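Side-chain contacts in predicted ATPase involved in replication control, Cdc46/Mcm family (Methanopyrus kandleri AV19, PDB 3F8T), which belongs to the MCM family of replicative helicases and is predicted to bind ATP and single-stranded DNA and to help control DNA replication: residues P356-A359 against R360-L363; D469-P473 against E474-I478. The protein carries 2 engineered substitutions. All coordinates share one frame; numbering follows the deposited sequence.

Interaction 1: residues P356-A359 against R360-L363; sequences PPIA and RIDL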
ATOM      1  N   PRO A 356     -25.702   8.987 -25.873  1.00 47.92           N
ATOM      2  CA  PRO A 356     -25.261   7.741 -25.237  1.00 46.59           C
ATOM      3  C   PRO A 356     -24.634   8.027 -23.863  1.00 45.01           C
ATOM      4  O   PRO A 356     -24.103   9.119 -23.666  1.00 45.04           O
ATOM      5  CB  PRO A 356     -24.204   7.207 -26.212  1.00 46.50           C
ATOM      6  CG  PRO A 356     -23.743   8.394 -26.973  1.00 47.52           C
ATOM      7  CD  PRO A 356     -24.971   9.240 -27.128  1.00 47.87           C
ATOM      8  N   PRO A 357     -24.704   7.067 -22.913  1.00 43.52           N
ATOM      9  CA  PRO A 357     -24.231   7.329 -21.548  1.00 42.48           C
ATOM     10  C   PRO A 357     -22.838   7.962 -21.430  1.00 41.42           C
ATOM     11  O   PRO A 357     -22.640   8.825 -20.570  1.00 41.04           O
ATOM     12  CB  PRO A 357     -24.259   5.946 -20.903  1.00 42.33           C
ATOM     13  CG  PRO A 357     -25.355   5.260 -21.597  1.00 42.30           C
ATOM     14  CD  PRO A 357     -25.234   5.697 -23.027  1.00 43.04           C
ATOM     15  N   ILE A 358     -21.896   7.566 -22.281  1.00 40.17           N
ATOM     16  CA  ILE A 358     -20.547   8.109 -22.187  1.00 39.87           C
ATOM     17  C   ILE A 358     -20.467   9.579 -22.631  1.00 40.29           C
ATOM     18  O   ILE A 358     -19.616  10.333 -22.153  1.00 39.85           O
ATOM     19  CB  ILE A 358     -19.498   7.239 -22.924  1.00 39.74           C
ATOM     20  CG1 ILE A 358     -18.087   7.600 -22.432  1.00 38.86           C
ATOM     21  CG2 ILE A 358     -19.656   7.333 -24.453  1.00 38.92           C
ATOM     22  CD1 ILE A 358     -17.042   6.553 -22.720  1.00 38.34           C
ATOM     23  N   ALA A 359     -21.366   9.982 -23.527  1.00 40.31           N
ATOM     24  CA  ALA A 359     -21.425  11.368 -23.982  1.00 41.00           C
ATOM     25  C   ALA A 359     -21.857  12.323 -22.870  1.00 41.23           C
ATOM     26  O   ALA A 359     -21.550  13.514 -22.923  1.00 41.68           O
ATOM     27  CB  ALA A 359     -22.342  11.497 -25.202  1.00 40.71           C
ATOM     28  N   ARG A 360     -22.547  11.797 -21.862  1.00 41.73           N
ATOM     29  CA  ARG A 360     -23.031  12.596 -20.734  1.00 42.89           C
ATOM     30  C   ARG A 360     -21.969  12.868 -19.662  1.00 42.75           C
ATOM     31  O   ARG A 360     -22.186  13.684 -18.766  1.00 42.76           O
ATOM     32  CB  ARG A 360     -24.252  11.941 -20.086  1.00 42.89           C
ATOM     33  CG  ARG A 360     -25.499  11.907 -20.967  1.00 44.02           C
ATOM     34  CD  ARG A 360     -26.625  11.121 -20.305  1.00 45.11           C
ATOM     35  NE  ARG A 360     -26.158   9.844 -19.757  1.00 50.65           N
ATOM     36  CZ  ARG A 360     -26.278   9.470 -18.480  1.00 52.65           C
ATOM     37  NH1 ARG A 360     -26.880  10.260 -17.595  1.00 53.21           N
ATOM     38  NH2 ARG A 360     -25.805   8.289 -18.088  1.00 53.38           N
ATOM     39  N   ILE A 361     -20.840  12.174 -19.751  1.00 42.66           N
ATOM     40  CA  ILE A 361     -19.719  12.392 -18.840  1.00 43.32           C
ATOM     41  C   ILE A 361     -18.946  13.634 -19.276  1.00 43.35           C
ATOM     42  O   ILE A 361     -18.346  13.648 -20.351  1.00 43.59           O
ATOM     43  CB  ILE A 361     -18.764  11.176 -18.828  1.00 43.04           C
ATOM     44  CG1 ILE A 361     -19.505   9.917 -18.363  1.00 43.56           C
ATOM     45  CG2 ILE A 361     -17.543  11.450 -17.949  1.00 43.22           C
ATOM     46  CD1 ILE A 361     -18.688   8.654 -18.487  1.00 43.50           C
ATOM     47  N   ASP A 362     -18.967  14.676 -18.452  1.00 44.15           N
ATOM     48  CA  ASP A 362     -18.165  15.868 -18.756  1.00 44.85           C
ATOM     49  C   ASP A 362     -16.729  15.732 -18.216  1.00 44.40           C
ATOM     50  O   ASP A 362     -16.414  16.115 -17.087  1.00 44.80           O
ATOM     51  CB  ASP A 362     -18.873  17.185 -18.356  1.00 45.29           C
ATOM     52  CG  ASP A 362     -18.674  17.561 -16.890  1.00 46.95           C
ATOM     53  OD1 ASP A 362     -19.038  16.758 -16.003  1.00 49.55           O
ATOM     54  OD2 ASP A 362     -18.160  18.672 -16.626  1.00 48.05           O
ATOM     55  N   LEU A 363     -15.895  15.115 -19.045  1.00 44.00           N
ATOM     56  CA  LEU A 363     -14.468  14.946 -18.817  1.00 43.74           C
ATOM     57  C   LEU A 363     -13.882  14.808 -20.196  1.00 43.83           C
ATOM     58  O   LEU A 363     -14.519  14.224 -21.078  1.00 44.11           O
ATOM     59  CB  LEU A 363     -14.176  13.657 -18.054  1.00 43.33           C
ATOM     60  CG  LEU A 363     -14.205  13.548 -16.533  1.00 43.34           C
ATOM     61  CD1 LEU A 363     -13.890  12.103 -16.152  1.00 42.87           C
ATOM     62  CD2 LEU A 363     -13.225  14.503 -15.856  1.00 42.10           C
TER
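Overlapping type I turns join Pro357 and Ile358 to Arg360 and Ile361 in the loop between strand 341-346 and helix 365-368 of the MCM P-loop domain. The backbone N of Arg360 donates to Pro357 O at 3.2 Å, and that of Ile361 to Ile358 O at 3.3 Å. Both donors stand well above the carbonyl planes, 65° and 67° out, so neither bond lies on a carbonyl lone pair. The Arg360 chain bends at chi3 (-47°) and brings its head back alongside Pro357: NE lies 3.6 Å from Pro357 CA, which sits at the guanidinium edge in its plane, while NH2 is 4.0 Å from Pro357 CB. The head is held from beyond the turn by a hydrogen bond from NH1 to Gly349 O. Cutting Arg360 back to an alanine would probably leave Gly349 O without this donor and the flank of Pro357 without its cover. One residue on, Ile361 CD1 meets Ile358 CG1 at 4.1 Å, the two chains crossing at a slant. The isoleucines also touch Phe376 of strand 373-376 and Leu368 of helix 365-368, with Ile346 of strand 341-346 against Ile361, so the turn is packed beside the end strand of the parallel sheet.

Interaction 2: residues D469-P473 against E474-I478; sequences DDVEP and EDVDI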
ATOM      1  N   ASP A 469      -0.920 -18.543 -10.403  1.00 24.08           N
ATOM      2  CA  ASP A 469       0.094 -17.831 -11.163  1.00 25.05           C
ATOM      3  C   ASP A 469      -0.077 -17.998 -12.672  1.00 24.93           C
ATOM      4  O   ASP A 469       0.689 -17.427 -13.446  1.00 25.06           O
ATOM      5  CB  ASP A 469       1.490 -18.273 -10.739  1.00 24.81           C
ATOM      6  CG  ASP A 469       1.819 -17.855  -9.325  1.00 26.61           C
ATOM      7  OD1 ASP A 469       1.459 -16.727  -8.916  1.00 25.94           O
ATOM      8  OD2 ASP A 469       2.461 -18.667  -8.624  1.00 31.21           O
ATOM      9  N   ASP A 470      -1.068 -18.785 -13.069  1.00 25.12           N
ATOM     10  CA  ASP A 470      -1.357 -19.030 -14.472  1.00 25.62           C
ATOM     11  C   ASP A 470      -2.676 -18.379 -14.886  1.00 25.09           C
ATOM     12  O   ASP A 470      -3.745 -18.721 -14.373  1.00 24.99           O
ATOM     13  CB  ASP A 470      -1.379 -20.534 -14.749  1.00 26.14           C
ATOM     14  CG  ASP A 470      -0.046 -21.198 -14.449  1.00 28.13           C
ATOM     15  OD1 ASP A 470       1.007 -20.585 -14.693  1.00 29.87           O
ATOM     16  OD2 ASP A 470      -0.058 -22.331 -13.939  1.00 32.35           O
ATOM     17  N   VAL A 471      -2.596 -17.415 -15.797  1.00 25.02           N
ATOM     18  CA  VAL A 471      -3.809 -16.851 -16.398  1.00 24.39           C
ATOM     19  C   VAL A 471      -4.313 -17.822 -17.465  1.00 24.97           C
ATOM     20  O   VAL A 471      -3.580 -18.148 -18.401  1.00 25.03           O
ATOM     21  CB  VAL A 471      -3.554 -15.466 -17.017  1.00 24.71           C
ATOM     22  CG1 VAL A 471      -4.866 -14.840 -17.469  1.00 24.19           C
ATOM     23  CG2 VAL A 471      -2.819 -14.567 -16.021  1.00 24.18           C
ATOM     24  N   GLU A 472      -5.559 -18.272 -17.321  1.00 25.10           N
ATOM     25  CA  GLU A 472      -6.144 -19.305 -18.193  1.00 26.37           C
ATOM     26  C   GLU A 472      -7.221 -18.706 -19.098  1.00 26.06           C
ATOM     27  O   GLU A 472      -7.681 -17.588 -18.840  1.00 25.06           O
ATOM     28  CB  GLU A 472      -6.758 -20.419 -17.336  1.00 26.45           C
ATOM     29  CG  GLU A 472      -5.831 -20.969 -16.256  1.00 31.23           C
ATOM     30  CD  GLU A 472      -5.018 -22.164 -16.718  1.00 36.01           C
ATOM     31  OE1 GLU A 472      -4.951 -22.405 -17.945  1.00 37.98           O
ATOM     32  OE2 GLU A 472      -4.446 -22.867 -15.844  1.00 38.82           O
ATOM     33  N   PRO A 473      -7.630 -19.431 -20.170  1.00 26.81           N
ATOM     34  CA  PRO A 473      -8.706 -18.910 -21.044  1.00 27.21           C
ATOM     35  C   PRO A 473      -9.976 -18.466 -20.304  1.00 27.46           C
ATOM     36  O   PRO A 473     -10.623 -17.467 -20.685  1.00 27.28           O
ATOM     37  CB  PRO A 473      -8.998 -20.099 -21.977  1.00 27.40           C
ATOM     38  CG  PRO A 473      -7.670 -20.774 -22.112  1.00 27.41           C
ATOM     39  CD  PRO A 473      -7.115 -20.722 -20.681  1.00 27.20           C
ATOM     40  N   GLU A 474     -10.318 -19.192 -19.249  1.00 27.20           N
ATOM     41  CA  GLU A 474     -11.461 -18.858 -18.414  1.00 27.16           C
ATOM     42  C   GLU A 474     -11.345 -17.455 -17.777  1.00 25.35           C
ATOM     43  O   GLU A 474     -12.359 -16.741 -17.656  1.00 24.94           O
ATOM     44  CB  GLU A 474     -11.630 -19.929 -17.344  1.00 28.08           C
ATOM     45  CG  GLU A 474     -12.176 -21.275 -17.880  1.00 33.34           C
ATOM     46  CD  GLU A 474     -11.248 -21.991 -18.870  1.00 39.13           C
ATOM     47  OE1 GLU A 474      -9.996 -21.920 -18.718  1.00 38.74           O
ATOM     48  OE2 GLU A 474     -11.794 -22.631 -19.811  1.00 41.50           O
ATOM     49  N   ASP A 475     -10.126 -17.068 -17.383  1.00 23.93           N
ATOM     50  CA  ASP A 475      -9.856 -15.727 -16.828  1.00 22.28           C
ATOM     51  C   ASP A 475      -9.996 -14.655 -17.910  1.00 21.78           C
ATOM     52  O   ASP A 475     -10.443 -13.542 -17.632  1.00 20.74           O
ATOM     53  CB  ASP A 475      -8.449 -15.623 -16.214  1.00 22.26           C
ATOM     54  CG  ASP A 475      -8.175 -16.682 -15.141  1.00 22.21           C
ATOM     55  OD1 ASP A 475      -9.057 -16.936 -14.292  1.00 22.17           O
ATOM     56  OD2 ASP A 475      -7.066 -17.263 -15.141  1.00 21.68           O
ATOM     57  N   VAL A 476      -9.557 -14.988 -19.125  1.00 20.77           N
ATOM     58  CA  VAL A 476      -9.645 -14.077 -20.258  1.00 20.41           C
ATOM     59  C   VAL A 476     -11.107 -13.824 -20.598  1.00 20.31           C
ATOM     60  O   VAL A 476     -11.497 -12.688 -20.841  1.00 19.55           O
ATOM     61  CB  VAL A 476      -8.863 -14.588 -21.491  1.00 20.47           C
ATOM     62  CG1 VAL A 476      -9.135 -13.672 -22.695  1.00 19.99           C
ATOM     63  CG2 VAL A 476      -7.351 -14.599 -21.183  1.00 20.84           C
ATOM     64  N   ASP A 477     -11.907 -14.885 -20.564  1.00 20.79           N
ATOM     65  CA  ASP A 477     -13.322 -14.816 -20.893  1.00 22.13           C
ATOM     66  C   ASP A 477     -14.084 -13.897 -19.943  1.00 22.12           C
ATOM     67  O   ASP A 477     -14.943 -13.110 -20.369  1.00 22.28           O
ATOM     68  CB  ASP A 477     -13.937 -16.222 -20.881  1.00 22.89           C
ATOM     69  CG  ASP A 477     -13.568 -17.032 -22.117  1.00 25.28           C
ATOM     70  OD1 ASP A 477     -12.920 -16.487 -23.037  1.00 28.64           O
ATOM     71  OD2 ASP A 477     -13.941 -18.217 -22.166  1.00 30.04           O
ATOM     72  N   ILE A 478     -13.784 -14.014 -18.657  1.00 21.36           N
ATOM     73  CA  ILE A 478     -14.427 -13.178 -17.647  1.00 21.87           C
ATOM     74  C   ILE A 478     -14.052 -11.705 -17.838  1.00 20.61           C
ATOM     75  O   ILE A 478     -14.914 -10.823 -17.815  1.00 20.54           O
ATOM     76  CB  ILE A 478     -14.039 -13.644 -16.234  1.00 21.50           C
ATOM     77  CG1 ILE A 478     -14.762 -14.939 -15.887  1.00 23.92           C
ATOM     78  CG2 ILE A 478     -14.323 -12.539 -15.183  1.00 23.72           C
ATOM     79  CD1 ILE A 478     -14.154 -15.645 -14.663  1.00 23.93           C
TER
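Asp475 reaches back to Glu472 at the start of helix 473-489, where the short strand 470-471 of the MCM lid region gives way to the helix. Glu472 is the N-cap and Asp475 stands three residues on, so their bond is the reciprocal half of a capping box. Asp475 CB lies 3.4 Å from Glu472 O and 3.9 Å from Val471 CG1. With CG placed anti to the carbonyl carbon (chi1 -55°) and 3.8 Å from Glu472 N, the carboxylate is directed at the strand's end. Its tip, OD2, accepts the N-H of Glu472 at 2.8 Å along a nearly straight line (175°), on the anti side and 31° out of the carboxylate plane. The same oxygen is salt-bridged to Arg466, so a cation and a backbone donor both grip it; together with the first helical turn they would be expected to favour its negative charge. Glu472 O in turn receives Val476 N in its carbonyl plane, and Asp475 N more weakly. The end of the Glu472 side chain leads away from the helix, and the converse side-chain cap is not made. On the outer side Glu474 bends at chi2 and folds back over the proline that opens the helix, its OE1 coming to rest 3.7 Å from Pro473 CD.

Both interactions are local contacts within one continuous stretch of chain, interaction 1 in overlapping turns of the P-loop domain range and interaction 2 at a helix start in the lid range. Their centres are 31 Å apart and their nearest atoms about 18 Å, so they do not touch. Helix 473-489 relates them. Interaction 2 caps its first turn, while just past its last turn Ala490 and Met491 pack on Ile358 of interaction 1, Ala490 also through a backbone hydrogen bond. The two contacts thus mark opposite ends of one helix, which runs from the paired strands 414-415 and 470-471 toward the edge of the five-stranded parallel sheet, so that its C-terminal tail meets the P-loop range.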